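Nrps/pks (Streptomyces albus, PDB 4OPE) probably extends a growing chain in oxazolomycin biosynthesis by decarboxylative condensation, as a ketosynthase domain of an AT-less type I polyketide synthase. Local coordinates at residues Leu127-Gln133 and Thr148-Tyr152. Sequence-based numbering, arbitrary orientation.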
ATOM      1  N   LEU A 127       4.107   5.039  -2.832  1.00 35.85           N
ATOM      2  CA  LEU A 127       3.823   6.014  -3.909  1.00 35.70           C
ATOM      3  C   LEU A 127       2.513   6.715  -3.617  1.00 35.87           C
ATOM      4  O   LEU A 127       1.656   6.164  -2.907  1.00 37.09           O
ATOM      5  CB  LEU A 127       3.680   5.291  -5.216  1.00 38.24           C
ATOM      6  CG  LEU A 127       4.805   4.327  -5.600  1.00 40.16           C
ATOM      7  CD1 LEU A 127       4.354   2.892  -5.463  1.00 41.02           C
ATOM      8  CD2 LEU A 127       5.180   4.561  -7.044  1.00 42.85           C
HETATM    9  N   MSE A 128       2.364   7.931  -4.128  1.00 36.40           N
HETATM   10  CA  MSE A 128       1.111   8.723  -3.952  1.00 38.18           C
HETATM   11  C   MSE A 128       0.568   9.406  -5.187  1.00 36.05           C
HETATM   12  O   MSE A 128      -0.505   9.971  -5.161  1.00 34.01           O
HETATM   13  CB  MSE A 128       1.281   9.772  -2.839  1.00 38.59           C
HETATM   14  CG  MSE A 128       2.079  10.996  -3.252  1.00 39.10           C
HETATM   15 SE   MSE A 128       2.017  12.401  -1.844  0.74 42.43          SE
HETATM   16  CE  MSE A 128       0.257  13.234  -2.148  1.00 39.57           C
ATOM     17  N   TYR A 129       1.310   9.378  -6.272  1.00 35.97           N
ATOM     18  CA  TYR A 129       0.812   9.882  -7.518  1.00 38.50           C
ATOM     19  C   TYR A 129       1.137   8.885  -8.588  1.00 38.37           C
ATOM     20  O   TYR A 129       2.121   8.158  -8.509  1.00 40.93           O
ATOM     21  CB  TYR A 129       1.450  11.216  -7.897  1.00 37.93           C
ATOM     22  CG  TYR A 129       1.122  12.364  -6.986  1.00 37.57           C
ATOM     23  CD1 TYR A 129      -0.152  12.836  -6.884  1.00 38.36           C
ATOM     24  CD2 TYR A 129       2.108  13.012  -6.264  1.00 39.28           C
ATOM     25  CE1 TYR A 129      -0.469  13.893  -6.054  1.00 38.75           C
ATOM     26  CE2 TYR A 129       1.801  14.071  -5.419  1.00 40.43           C
ATOM     27  CZ  TYR A 129       0.505  14.511  -5.332  1.00 39.63           C
ATOM     28  OH  TYR A 129       0.178  15.569  -4.526  1.00 42.93           O
ATOM     29  N   GLY A 130       0.310   8.875  -9.602  1.00 37.59           N
ATOM     30  CA  GLY A 130       0.573   8.096 -10.774  1.00 39.33           C
ATOM     31  C   GLY A 130       0.087   8.885 -11.952  1.00 39.03           C
ATOM     32  O   GLY A 130      -0.925   8.560 -12.514  1.00 42.88           O
ATOM     33  N   HIS A 131       0.834   9.914 -12.305  1.00 39.40           N
ATOM     34  CA  HIS A 131       0.468  10.808 -13.345  1.00 42.35           C
ATOM     35  C   HIS A 131       0.864  10.431 -14.730  1.00 42.46           C
ATOM     36  O   HIS A 131       0.253  10.928 -15.670  1.00 47.13           O
ATOM     37  CB  HIS A 131       1.052  12.175 -13.076  1.00 46.70           C
ATOM     38  CG  HIS A 131       0.405  12.872 -11.931  1.00 47.67           C
ATOM     39  ND1 HIS A 131      -0.925  12.690 -11.613  1.00 47.86           N
ATOM     40  CD2 HIS A 131       0.913  13.695 -10.991  1.00 48.77           C
ATOM     41  CE1 HIS A 131      -1.220  13.412 -10.551  1.00 49.00           C
ATOM     42  NE2 HIS A 131      -0.123  14.026 -10.152  1.00 50.35           N
ATOM     43  N   TYR A 132       1.854   9.572 -14.897  1.00 40.95           N
ATOM     44  CA  TYR A 132       2.276   9.215 -16.249  1.00 41.54           C
ATOM     45  C   TYR A 132       1.105   8.601 -17.023  1.00 42.53           C
ATOM     46  O   TYR A 132       1.008   8.790 -18.255  1.00 40.26           O
ATOM     47  CB  TYR A 132       3.431   8.247 -16.233  1.00 41.44           C
ATOM     48  CG  TYR A 132       4.152   8.103 -17.552  1.00 42.35           C
ATOM     49  CD1 TYR A 132       4.946   9.132 -18.037  1.00 43.24           C
ATOM     50  CD2 TYR A 132       4.097   6.915 -18.287  1.00 41.39           C
ATOM     51  CE1 TYR A 132       5.662   8.995 -19.225  1.00 42.66           C
ATOM     52  CE2 TYR A 132       4.793   6.775 -19.471  1.00 41.70           C
ATOM     53  CZ  TYR A 132       5.573   7.825 -19.939  1.00 43.45           C
ATOM     54  OH  TYR A 132       6.312   7.716 -21.103  1.00 45.29           O
ATOM     55  N   GLN A 133       0.209   7.899 -16.316  1.00 39.75           N
ATOM     56  CA  GLN A 133      -0.931   7.293 -17.001  1.00 39.80           C
ATOM     57  C   GLN A 133      -1.873   8.288 -17.655  1.00 41.20           C
ATOM     58  O   GLN A 133      -2.682   7.892 -18.469  1.00 42.60           O
ATOM     59  CB  GLN A 133      -1.726   6.393 -16.063  1.00 38.48           C
ATOM     60  CG  GLN A 133      -2.763   7.120 -15.255  1.00 37.10           C
ATOM     61  CD  GLN A 133      -3.266   6.283 -14.103  1.00 36.56           C
ATOM     62  OE1 GLN A 133      -3.938   5.248 -14.291  1.00 35.17           O
ATOM     63  NE2 GLN A 133      -2.985   6.752 -12.886  1.00 36.06           N
ATOM     64  N   THR A 148      -0.845   4.032 -21.471  1.00 49.05           N
ATOM     65  CA  THR A 148       0.249   4.060 -20.542  1.00 44.82           C
ATOM     66  C   THR A 148      -0.224   3.509 -19.214  1.00 45.15           C
ATOM     67  O   THR A 148      -1.423   3.452 -18.917  1.00 42.22           O
ATOM     68  CB  THR A 148       0.744   5.481 -20.317  1.00 44.94           C
ATOM     69  OG1 THR A 148      -0.359   6.305 -19.943  1.00 45.80           O
ATOM     70  CG2 THR A 148       1.406   6.034 -21.584  1.00 46.26           C
ATOM     71  N   SER A 149       0.735   3.113 -18.398  1.00 45.48           N
ATOM     72  CA  SER A 149       0.417   2.559 -17.112  1.00 46.88           C
ATOM     73  C   SER A 149       1.211   3.234 -15.999  1.00 43.86           C
ATOM     74  O   SER A 149       2.317   3.720 -16.205  1.00 46.00           O
ATOM     75  CB  SER A 149       0.700   1.056 -17.119  1.00 47.74           C
ATOM     76  OG  SER A 149       0.486   0.536 -15.816  1.00 52.70           O
ATOM     77  N   SER A 150       0.616   3.236 -14.827  1.00 38.88           N
ATOM     78  CA  SER A 150       1.235   3.722 -13.625  1.00 36.53           C
ATOM     79  C   SER A 150       0.811   2.846 -12.481  1.00 34.75           C
ATOM     80  O   SER A 150       0.687   3.313 -11.407  1.00 34.96           O
ATOM     81  CB  SER A 150       0.750   5.139 -13.314  1.00 36.97           C
ATOM     82  OG  SER A 150       1.440   6.084 -14.119  1.00 40.74           O
ATOM     83  N   SER A 151       0.503   1.597 -12.724  1.00 34.99           N
ATOM     84  CA  SER A 151       0.086   0.736 -11.675  1.00 36.08           C
ATOM     85  C   SER A 151       1.103   0.783 -10.492  1.00 36.73           C
ATOM     86  O   SER A 151       2.342   0.709 -10.702  1.00 36.74           O
ATOM     87  CB  SER A 151       0.009  -0.656 -12.250  1.00 36.59           C
ATOM     88  OG  SER A 151       0.025  -1.601 -11.210  1.00 42.74           O
ATOM     89  N   TYR A 152       0.587   0.920  -9.273  1.00 35.48           N
ATOM     90  CA  TYR A 152       1.440   1.005  -8.099  1.00 35.84           C
ATOM     91  C   TYR A 152       1.983  -0.381  -7.778  1.00 35.62           C
ATOM     92  O   TYR A 152       3.171  -0.531  -7.591  1.00 36.47           O
ATOM     93  CB  TYR A 152       0.736   1.577  -6.864  1.00 35.43           C
ATOM     94  CG  TYR A 152       0.396   3.059  -6.882  1.00 36.31           C
ATOM     95  CD1 TYR A 152       0.822   3.904  -7.886  1.00 36.81           C
ATOM     96  CD2 TYR A 152      -0.352   3.621  -5.846  1.00 37.83           C
ATOM     97  CE1 TYR A 152       0.524   5.255  -7.843  1.00 36.01           C
ATOM     98  CE2 TYR A 152      -0.694   4.971  -5.813  1.00 35.46           C
ATOM     99  CZ  TYR A 152      -0.259   5.786  -6.805  1.00 35.91           C
ATOM    100  OH  TYR A 152      -0.600   7.140  -6.780  1.00 34.69           O
TER
HETATM  101  O   HOH W   1      -2.462   7.622  -5.183  1.00 38.21           O
HETATM  102  O   HOH W   2      -3.422   5.284 -19.323  1.00 50.12           O
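Leu127 lays its CB over the middle of one face of the Tyr152 ring, a CH-pi contact with CB 4.0 Å from the ring centroid, while Gly130 N lies at the ring edge, near its plane. Also at the edge, in plane, a water is modelled doubtfully close to Tyr152 OH and donates weakly to Met128 O. With CG beside its own backbone N (chi1 -71°), Tyr152 sends the ring across to the 128-130 backbone. Cut back to an alanine here, the side chain would probably no longer cover Leu127 CB, and a gap would open beside that backbone. Further along, Tyr132 turns the edge of its ring to Ser149 O; its hydroxyl bonds to Glu89 O and Leu577 N. Ser150 OG is hydrogen-bonded to Asp92 OD2, with a weak bond from Gln133 N (3.1 Å, 129° at the hydrogen) in addition. Gln133, extended beyond CG, reaches back so that NE2 donates to Gly130 O at 2.8 Å in the carbonyl plane. A second water donates to both Gln133 O and Thr148 O. In sequence one loop, leaving strand 121-126, precedes helix 137-141 and the other follows it, leading into helix 152-163, in the thiolase-like ketosynthase core; at the dimer interface, Tyr152 meets Tyr152 of the second subunit.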